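Local coordinates for protein 3-polyprenyl-4-hydroxybenzoate decarboxylase and related decarboxylases (Pelotomaculum thermopropionicum, PDB 6H6X) that is a prenylated-FMN-dependent decarboxylase of the UbiD family that acts on furan-2,5-dicarboxylic acid and, run in reverse, carboxylates 2-furoic acid, at residues Ile106-Ile111 with Cys227-Val232; Leu224-Cys227 with Val232-Pro235; Val365-Ile370 with Ala383-Pro388. The protein carries 8 engineered substitutions. All coordinates share one frame; numbering follows the deposited sequence.

Contact 1: residues Ile106-Ile111 with Cys227-Val232; sequences IIRENI and CETVDV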
loop_
_atom_site.group_PDB
_atom_site.type_symbol
_atom_site.label_atom_id
_atom_site.label_comp_id
_atom_site.label_asym_id
_atom_site.label_seq_id
_atom_site.Cartn_x
_atom_site.Cartn_y
_atom_site.Cartn_z
ATOM N N ILE B 106 -7.444 -17.199 44.102
ATOM C CA ILE B 106 -7.365 -18.589 43.669
ATOM C C ILE B 106 -8.775 -19.158 43.796
ATOM O O ILE B 106 -9.407 -19.004 44.843
ATOM C CB ILE B 106 -6.382 -19.390 44.562
ATOM C CG1 ILE B 106 -4.961 -18.802 44.448
ATOM C CG2 ILE B 106 -6.416 -20.872 44.241
ATOM C CD1 ILE B 106 -3.934 -19.410 45.407
ATOM N N ILE B 107 -9.269 -19.794 42.737
ATOM C CA ILE B 107 -10.615 -20.336 42.697
ATOM C C ILE B 107 -10.488 -21.775 42.271
ATOM O O ILE B 107 -9.901 -22.075 41.214
ATOM C CB ILE B 107 -11.533 -19.536 41.726
ATOM C CG1 ILE B 107 -11.618 -18.058 42.144
ATOM C CG2 ILE B 107 -12.961 -20.089 41.697
ATOM C CD1 ILE B 107 -10.594 -17.164 41.491
ATOM N N ARG B 108 -11.009 -22.671 43.105
ATOM C CA ARG B 108 -11.004 -24.117 42.843
ATOM C C ARG B 108 -12.384 -24.755 42.801
ATOM O O ARG B 108 -12.478 -25.908 42.382
ATOM C CB ARG B 108 -10.143 -24.847 43.874
ATOM C CG ARG B 108 -8.699 -24.403 43.797
ATOM C CD ARG B 108 -7.804 -25.037 44.803
ATOM N NE ARG B 108 -7.746 -26.473 44.586
ATOM C CZ ARG B 108 -6.775 -27.261 45.035
ATOM N NH1 ARG B 108 -5.742 -26.760 45.723
ATOM N NH2 ARG B 108 -6.850 -28.573 44.803
ATOM N N GLU B 109 -13.442 -24.038 43.192
ATOM C CA GLU B 109 -14.788 -24.615 43.204
ATOM C C GLU B 109 -15.807 -23.655 42.611
ATOM O O GLU B 109 -15.661 -22.422 42.728
ATOM C CB GLU B 109 -15.181 -25.011 44.638
ATOM C CG GLU B 109 -14.363 -26.175 45.200
ATOM C CD GLU B 109 -15.088 -27.018 46.238
ATOM O OE1 GLU B 109 -15.670 -26.443 47.183
ATOM O OE2 GLU B 109 -15.052 -28.261 46.105
ATOM N N ASN B 110 -16.826 -24.236 41.967
ATOM C CA ASN B 110 -17.892 -23.480 41.273
ATOM C C ASN B 110 -17.314 -22.499 40.235
ATOM O O ASN B 110 -17.590 -21.294 40.215
ATOM C CB ASN B 110 -18.839 -22.809 42.285
ATOM C CG ASN B 110 -19.656 -23.833 43.078
ATOM O OD1 ASN B 110 -20.271 -24.731 42.493
ATOM N ND2 ASN B 110 -19.657 -23.710 44.405
ATOM N N ILE B 111 -16.486 -23.060 39.370
ATOM C CA ILE B 111 -15.746 -22.269 38.402
ATOM C C ILE B 111 -16.674 -21.973 37.255
ATOM O O ILE B 111 -17.177 -22.912 36.624
ATOM C CB ILE B 111 -14.538 -23.042 37.845
ATOM C CG1 ILE B 111 -13.489 -23.285 38.937
ATOM C CG2 ILE B 111 -13.919 -22.281 36.674
ATOM C CD1 ILE B 111 -12.498 -24.378 38.590
ATOM N N CYS B 227 1.700 -24.339 39.627
ATOM C CA CYS B 227 0.232 -24.332 39.623
ATOM C C CYS B 227 -0.332 -25.041 40.834
ATOM O O CYS B 227 0.324 -25.874 41.436
ATOM C CB CYS B 227 -0.276 -25.019 38.351
ATOM S SG CYS B 227 -0.057 -23.953 36.892
ATOM N N GLU B 228 -1.565 -24.713 41.170
ATOM C CA GLU B 228 -2.273 -25.328 42.310
ATOM C C GLU B 228 -2.643 -26.786 42.086
ATOM O O GLU B 228 -2.418 -27.604 42.965
ATOM C CB GLU B 228 -3.573 -24.567 42.619
ATOM C CG GLU B 228 -3.398 -23.099 42.999
ATOM C CD GLU B 228 -2.603 -22.906 44.271
ATOM O OE1 GLU B 228 -3.015 -23.468 45.315
ATOM O OE2 GLU B 228 -1.569 -22.193 44.223
ATOM N N THR B 229 -3.245 -27.101 40.937
ATOM C CA THR B 229 -3.911 -28.394 40.726
ATOM C C THR B 229 -3.277 -29.254 39.655
ATOM O O THR B 229 -3.773 -30.335 39.368
ATOM C CB THR B 229 -5.382 -28.169 40.333
ATOM O OG1 THR B 229 -5.472 -27.469 39.081
ATOM C CG2 THR B 229 -6.073 -27.359 41.422
ATOM N N VAL B 230 -2.189 -28.772 39.048
ATOM C CA VAL B 230 -1.483 -29.522 38.022
ATOM C C VAL B 230 0.002 -29.274 38.161
ATOM O O VAL B 230 0.412 -28.244 38.677
ATOM C CB VAL B 230 -1.956 -29.110 36.601
ATOM C CG1 VAL B 230 -3.394 -29.560 36.367
ATOM C CG2 VAL B 230 -1.813 -27.591 36.376
ATOM N N ASP B 231 0.799 -30.199 37.652
ATOM C CA ASP B 231 2.259 -30.152 37.776
ATOM C C ASP B 231 2.859 -29.430 36.566
ATOM O O ASP B 231 3.511 -30.016 35.694
ATOM C CB ASP B 231 2.811 -31.580 37.910
ATOM C CG ASP B 231 4.305 -31.609 38.236
ATOM O OD1 ASP B 231 4.835 -30.653 38.851
ATOM O OD2 ASP B 231 4.944 -32.615 37.856
ATOM N N VAL B 232 2.610 -28.127 36.543
ATOM C CA VAL B 232 2.994 -27.257 35.444
ATOM C C VAL B 232 3.444 -25.951 36.103
ATOM O O VAL B 232 3.006 -25.619 37.195
ATOM C CB VAL B 232 1.767 -26.953 34.534
ATOM C CG1 VAL B 232 2.181 -26.226 33.286
ATOM C CG2 VAL B 232 1.007 -28.224 34.151
#
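The methyl group of Thr229 lies over one face of the Arg108 guanidinium, offset toward its rim, and Thr229 CG2 stands 3.7 Å from Arg108 CZ. The two side chains come from opposite directions, and a flat cation offers an apolar methyl a surface to rest on. Beside them Ile106 and Glu228 cross at about a right angle: Ile106 CD1 reaches the carboxylate, 3.8 Å from Glu228 OE2, while Ile106 CG2 packs on the aliphatic part of the glutamate, 4.0 Å from Glu228 CG. Arg108 NH1 remains 4.3 Å from Glu228 OE1, opposite charges that attract without forming a salt bridge.

This is a surface contact within the Rift-related, FMN-binding-type domain, where the end of strand 105-107 and the residues after it meet the loop of the hairpin formed by strands 223-226 and 233-235. Long, flexible side chains suit such a surface position, since their aliphatic parts pack while their charged ends remain near water.

The second shell sets both loop residues in place. In Glu228 the bend at chi2 (-63°) brings the carboxylate to the CD1 end of Ile106, where OE2 makes a salt bridge with Lys103. In Thr229, OG1 takes the position between the backbone N and the carbonyl carbon (chi1 63°), where it bonds to Glu243 and Thr276; CG2 is thereby left directed at the arginine. Further out, backbone bonding between Ile107 and Val278 ties strand 105-107 to strand 264-280, on which Ile106 also packs through Thr279.

Contact 2: residues Leu224-Cys227 with Val232-Pro235; sequences LVKC and VEVP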
loop_
_atom_site.group_PDB
_atom_site.type_symbol
_atom_site.label_atom_id
_atom_site.label_comp_id
_atom_site.label_asym_id
_atom_site.label_seq_id
_atom_site.Cartn_x
_atom_site.Cartn_y
_atom_site.Cartn_z
ATOM N N LEU B 224 8.762 -17.941 37.387
ATOM C CA LEU B 224 7.722 -18.894 37.305
ATOM C C LEU B 224 7.296 -19.311 38.679
ATOM O O LEU B 224 8.050 -19.184 39.643
ATOM C CB LEU B 224 8.152 -20.118 36.550
ATOM C CG LEU B 224 8.621 -19.892 35.141
ATOM C CD1 LEU B 224 8.965 -21.262 34.509
ATOM C CD2 LEU B 224 7.586 -19.155 34.315
ATOM N N VAL B 225 6.076 -19.831 38.749
ATOM C CA VAL B 225 5.513 -20.380 39.960
ATOM C C VAL B 225 4.749 -21.666 39.626
ATOM O O VAL B 225 4.299 -21.848 38.487
ATOM C CB VAL B 225 4.654 -19.305 40.663
ATOM C CG1 VAL B 225 3.502 -18.857 39.754
ATOM C CG2 VAL B 225 4.106 -19.854 41.968
ATOM N N LYS B 226 4.634 -22.572 40.589
ATOM C CA LYS B 226 3.912 -23.831 40.392
ATOM C C LYS B 226 2.432 -23.570 40.422
ATOM O O LYS B 226 1.975 -22.722 41.188
ATOM C CB LYS B 226 4.180 -24.839 41.520
ATOM C CG LYS B 226 5.574 -25.380 41.640
ATOM C CD LYS B 226 6.081 -26.150 40.431
ATOM C CE LYS B 226 5.463 -27.497 40.321
ATOM N NZ LYS B 226 6.246 -28.266 39.292
ATOM N N CYS B 227 1.700 -24.339 39.627
ATOM C CA CYS B 227 0.232 -24.332 39.623
ATOM C C CYS B 227 -0.332 -25.041 40.834
ATOM O O CYS B 227 0.324 -25.874 41.436
ATOM C CB CYS B 227 -0.276 -25.019 38.351
ATOM S SG CYS B 227 -0.057 -23.953 36.892
ATOM N N VAL B 232 2.610 -28.127 36.543
ATOM C CA VAL B 232 2.994 -27.257 35.444
ATOM C C VAL B 232 3.444 -25.951 36.103
ATOM O O VAL B 232 3.006 -25.619 37.195
ATOM C CB VAL B 232 1.767 -26.953 34.534
ATOM C CG1 VAL B 232 2.181 -26.226 33.286
ATOM C CG2 VAL B 232 1.007 -28.224 34.151
ATOM N N GLU B 233 4.289 -25.203 35.410
ATOM C CA GLU B 233 4.804 -23.917 35.859
ATOM C C GLU B 233 4.200 -22.794 34.988
ATOM O O GLU B 233 3.960 -23.005 33.783
ATOM C CB GLU B 233 6.342 -23.911 35.744
ATOM C CG GLU B 233 7.056 -25.018 36.534
ATOM C CD GLU B 233 6.967 -26.402 35.877
ATOM O OE1 GLU B 233 7.224 -26.545 34.636
ATOM O OE2 GLU B 233 6.592 -27.361 36.580
ATOM N N VAL B 234 3.914 -21.637 35.598
ATOM C CA VAL B 234 3.294 -20.496 34.890
ATOM C C VAL B 234 4.003 -19.215 35.281
ATOM O O VAL B 234 4.585 -19.180 36.332
ATOM C CB VAL B 234 1.794 -20.337 35.174
ATOM C CG1 VAL B 234 1.013 -21.544 34.662
ATOM C CG2 VAL B 234 1.508 -20.098 36.645
ATOM N N PRO B 235 3.990 -18.177 34.418
ATOM C CA PRO B 235 4.649 -16.906 34.791
ATOM C C PRO B 235 4.015 -16.268 36.028
ATOM O O PRO B 235 2.809 -16.136 36.108
ATOM C CB PRO B 235 4.467 -16.039 33.561
ATOM C CG PRO B 235 4.301 -17.001 32.449
ATOM C CD PRO B 235 3.509 -18.144 33.025
#
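Strands 224-226 and 233-235 form an antiparallel beta hairpin, their short axes 4.4 Å apart at closest approach. Val225 and Val234 are its hydrogen-bonded pair: Val225 N donates to Val234 O at 2.9 Å, and Val234 N returns a bond to Val225 O. The ladder continues at the loop end, where Cys227 N donates to Val232 O at 3.0 Å. On the face carrying the valines, Val225 CG1 meets Val234 CG2 at 3.9 Å, and Cys227 SG presses on Val234 CG1 at 3.5 Å; beta-branched residues and a compact thiol suit this close apolar packing.

On the other face Lys226 and Glu233 lie side by side, and Lys226 NZ bonds to the anti lone pair of Glu233 OE2 at 2.9 Å in a salt bridge. Bends at chi2 and chi3 (-61° and -74°) curl the lysine across to the neighbouring strand, bringing NZ to Glu233, and NZ also pairs with Asp231. A methionine in place of Lys226 would probably leave Glu233 OE2 and Asp231 without their shared cation and so weaken the tie between strand and loop. Arg146 and Arg139 hold Glu233 OE1. Leu224 lays CD1 against Glu233 CB, 3.9 Å away.

Within its sheet, strand 223-226 is the middle strand, parallel to strand 93-94 on its other side, while Cys227, Val232 and Val234 pack on Ala187 of strand 184-190.

Contact 3: residues Val365-Ile370 with Ala383-Pro388; sequences VVDHEI and ATRCQP. Engineered in segment 383-388: Pro388 (natural residue Ala). With CA (calcium ion), chain J.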
loop_
_atom_site.group_PDB
_atom_site.type_symbol
_atom_site.label_atom_id
_atom_site.label_comp_id
_atom_site.label_asym_id
_atom_site.label_seq_id
_atom_site.Cartn_x
_atom_site.Cartn_y
_atom_site.Cartn_z
ATOM N N VAL B 365 12.230 -10.776 -4.911
ATOM C CA VAL B 365 13.623 -10.404 -4.551
ATOM C C VAL B 365 13.915 -9.022 -5.128
ATOM O O VAL B 365 13.617 -8.773 -6.264
ATOM C CB VAL B 365 14.680 -11.423 -5.056
ATOM C CG1 VAL B 365 16.098 -11.026 -4.598
ATOM C CG2 VAL B 365 14.357 -12.818 -4.566
ATOM N N VAL B 366 14.448 -8.116 -4.333
ATOM C CA VAL B 366 14.789 -6.785 -4.787
ATOM C C VAL B 366 16.213 -6.417 -4.330
ATOM O O VAL B 366 16.788 -7.073 -3.470
ATOM C CB VAL B 366 13.825 -5.713 -4.295
ATOM C CG1 VAL B 366 12.428 -6.023 -4.807
ATOM C CG2 VAL B 366 13.806 -5.658 -2.766
ATOM N N ASP B 367 16.758 -5.364 -4.928
ATOM C CA ASP B 367 18.048 -4.848 -4.533
ATOM C C ASP B 367 17.984 -4.156 -3.153
ATOM O O ASP B 367 16.937 -3.659 -2.726
ATOM C CB ASP B 367 18.543 -3.881 -5.624
ATOM C CG ASP B 367 18.877 -4.616 -6.948
ATOM O OD1 ASP B 367 19.724 -5.548 -6.920
ATOM O OD2 ASP B 367 18.274 -4.312 -8.004
ATOM N N HIS B 368 19.131 -4.138 -2.478
ATOM C CA HIS B 368 19.304 -3.580 -1.113
ATOM C C HIS B 368 18.772 -2.188 -0.897
ATOM O O HIS B 368 18.352 -1.866 0.201
ATOM C CB HIS B 368 20.793 -3.666 -0.638
ATOM C CG HIS B 368 21.772 -2.850 -1.457
ATOM N ND1 HIS B 368 22.504 -1.801 -0.930
ATOM C CD2 HIS B 368 22.152 -2.945 -2.756
ATOM C CE1 HIS B 368 23.274 -1.279 -1.873
ATOM N NE2 HIS B 368 23.091 -1.963 -2.987
ATOM N N GLU B 369 18.763 -1.345 -1.911
ATOM C CA GLU B 369 18.266 0.028 -1.726
ATOM C C GLU B 369 16.717 0.190 -1.729
ATOM O O GLU B 369 16.234 1.296 -1.464
ATOM C CB GLU B 369 18.958 0.992 -2.702
ATOM C CG GLU B 369 18.346 1.155 -4.099
ATOM C CD GLU B 369 18.642 -0.011 -5.050
ATOM O OE1 GLU B 369 19.629 -0.768 -4.796
ATOM O OE2 GLU B 369 17.900 -0.126 -6.071
ATOM N N ILE B 370 15.956 -0.884 -2.041
ATOM C CA ILE B 370 14.480 -0.822 -2.036
ATOM C C ILE B 370 14.073 -1.025 -0.591
ATOM O O ILE B 370 14.587 -1.890 0.120
ATOM C CB ILE B 370 13.849 -1.888 -2.956
ATOM C CG1 ILE B 370 14.237 -1.655 -4.425
ATOM C CG2 ILE B 370 12.334 -1.927 -2.782
ATOM C CD1 ILE B 370 13.767 -0.325 -5.020
ATOM N N ALA B 383 7.440 -3.429 -11.180
ATOM C CA ALA B 383 6.997 -2.794 -12.410
ATOM C C ALA B 383 8.186 -2.457 -13.336
ATOM O O ALA B 383 8.061 -2.609 -14.553
ATOM C CB ALA B 383 6.193 -1.516 -12.142
ATOM N N THR B 384 9.321 -2.025 -12.777
ATOM C CA THR B 384 10.379 -1.497 -13.618
ATOM C C THR B 384 11.556 -2.462 -13.814
ATOM O O THR B 384 12.328 -2.279 -14.723
ATOM C CB THR B 384 10.818 -0.090 -13.118
ATOM O OG1 THR B 384 11.357 -0.195 -11.815
ATOM C CG2 THR B 384 9.614 0.892 -13.010
ATOM N N ARG B 385 11.679 -3.497 -13.011
ATOM C CA ARG B 385 12.835 -4.411 -13.039
ATOM C C ARG B 385 12.504 -5.875 -13.222
ATOM O O ARG B 385 13.404 -6.692 -13.229
ATOM C CB ARG B 385 13.649 -4.278 -11.762
ATOM C CG ARG B 385 14.138 -2.863 -11.512
ATOM C CD ARG B 385 14.630 -2.655 -10.106
ATOM N NE ARG B 385 15.045 -1.269 -9.973
ATOM C CZ ARG B 385 15.616 -0.736 -8.899
ATOM N NH1 ARG B 385 15.827 -1.473 -7.810
ATOM N NH2 ARG B 385 15.973 0.545 -8.920
ATOM N N CYS B 386 11.235 -6.236 -13.398
ATOM C CA CYS B 386 10.891 -7.622 -13.649
ATOM C C CYS B 386 10.445 -7.770 -15.104
ATOM O O CYS B 386 9.549 -7.056 -15.570
ATOM C CB CYS B 386 9.831 -8.101 -12.675
ATOM S SG CYS B 386 9.060 -9.682 -13.135
ATOM N N GLN B 387 11.094 -8.687 -15.817
ATOM C CA GLN B 387 10.675 -9.141 -17.146
ATOM C C GLN B 387 10.186 -10.573 -16.991
ATOM O O GLN B 387 11.009 -11.465 -16.803
ATOM C CB GLN B 387 11.871 -9.049 -18.130
ATOM C CG GLN B 387 12.083 -7.629 -18.676
ATOM C CD GLN B 387 10.845 -7.096 -19.448
ATOM O OE1 GLN B 387 10.389 -5.966 -19.223
ATOM N NE2 GLN B 387 10.282 -7.928 -20.298
ATOM N N PRO B 388 8.859 -10.799 -16.988
ATOM C CA PRO B 388 8.344 -12.078 -16.502
ATOM C C PRO B 388 8.788 -13.351 -17.254
ATOM O O PRO B 388 8.845 -14.396 -16.636
ATOM C CB PRO B 388 6.833 -11.931 -16.607
ATOM C CG PRO B 388 6.538 -10.578 -16.948
ATOM C CD PRO B 388 7.780 -9.810 -17.128
HETATM CA CA CA J . 15.063 -8.709 -12.848
HETATM O O HOH W 1 15.514 -4.143 -7.287
HETATM O O HOH W 2 17.514 -9.758 -13.006
#
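Arg385 reaches from the end of helix 375-385 to the turn after strand 362-367, its chain extended from CG to NE. The closely packed part lies round NH1. Ile370 slides past the arginine in the opposite direction, with Ile370 CD1 3.7 Å from Arg385 NH1, and its branched apolar chain also packs on Trp380 and Ala381 of the helix. A bridging water accepts from Arg385 NH1 at 2.7 Å, in the guanidinium plane; it also accepts from Asp367 N and donates to Asp367 OD2. That carboxylate oxygen is itself 3.8 Å from Arg385 NH1, a long salt bridge of charges alone because it sits well out of the plane, and it accepts a bond from Ile421 N.

These residues join a strand of the five-stranded mixed sheet in the UbiD C-terminal domain to the following helix. Asp367 to Ile370 form a type I turn, closed by Ile370 N to Asp367 O.

The solvent side is at exposed Glu369, which meets the arginine from the opposite direction, yet a hydrogen-bonded salt bridge still holds the guanidinium there. Arg385 NH1 donates to Glu369 OE2 at 3.0 Å, with the oxygen tilted 18° from the guanidinium plane and the carboxylate plane turned 55° from it. At the other end of the residue, Arg385 O binds calcium at 2.6 Å, alongside Asp391, Asp418, Thr420 and a water. Arg385 NE makes a weak hydrogen bond with the hydroxyl of Tyr263 of the second subunit.

From the N terminus, strand 105-107 opens contact 1, which closes a long loop of 115 residues when the chain arrives at the hairpin loop 227-232. Contact 2 closes a far shorter loop in the same place: it zips strands 223-226 and 233-235 and shares Cys227 and Val232 with contact 1, so that the two end on one stretch of chain, their centres 12 Å apart. Both lie within the Rift-related domain. Contact 3 follows in series, neither nested nor crossed with them, and joins strand 362-367 to helix 375-385 in the C-terminal domain. Its nearest atoms are about 37 Å from contact 2, on the opposite side of the chain's centre.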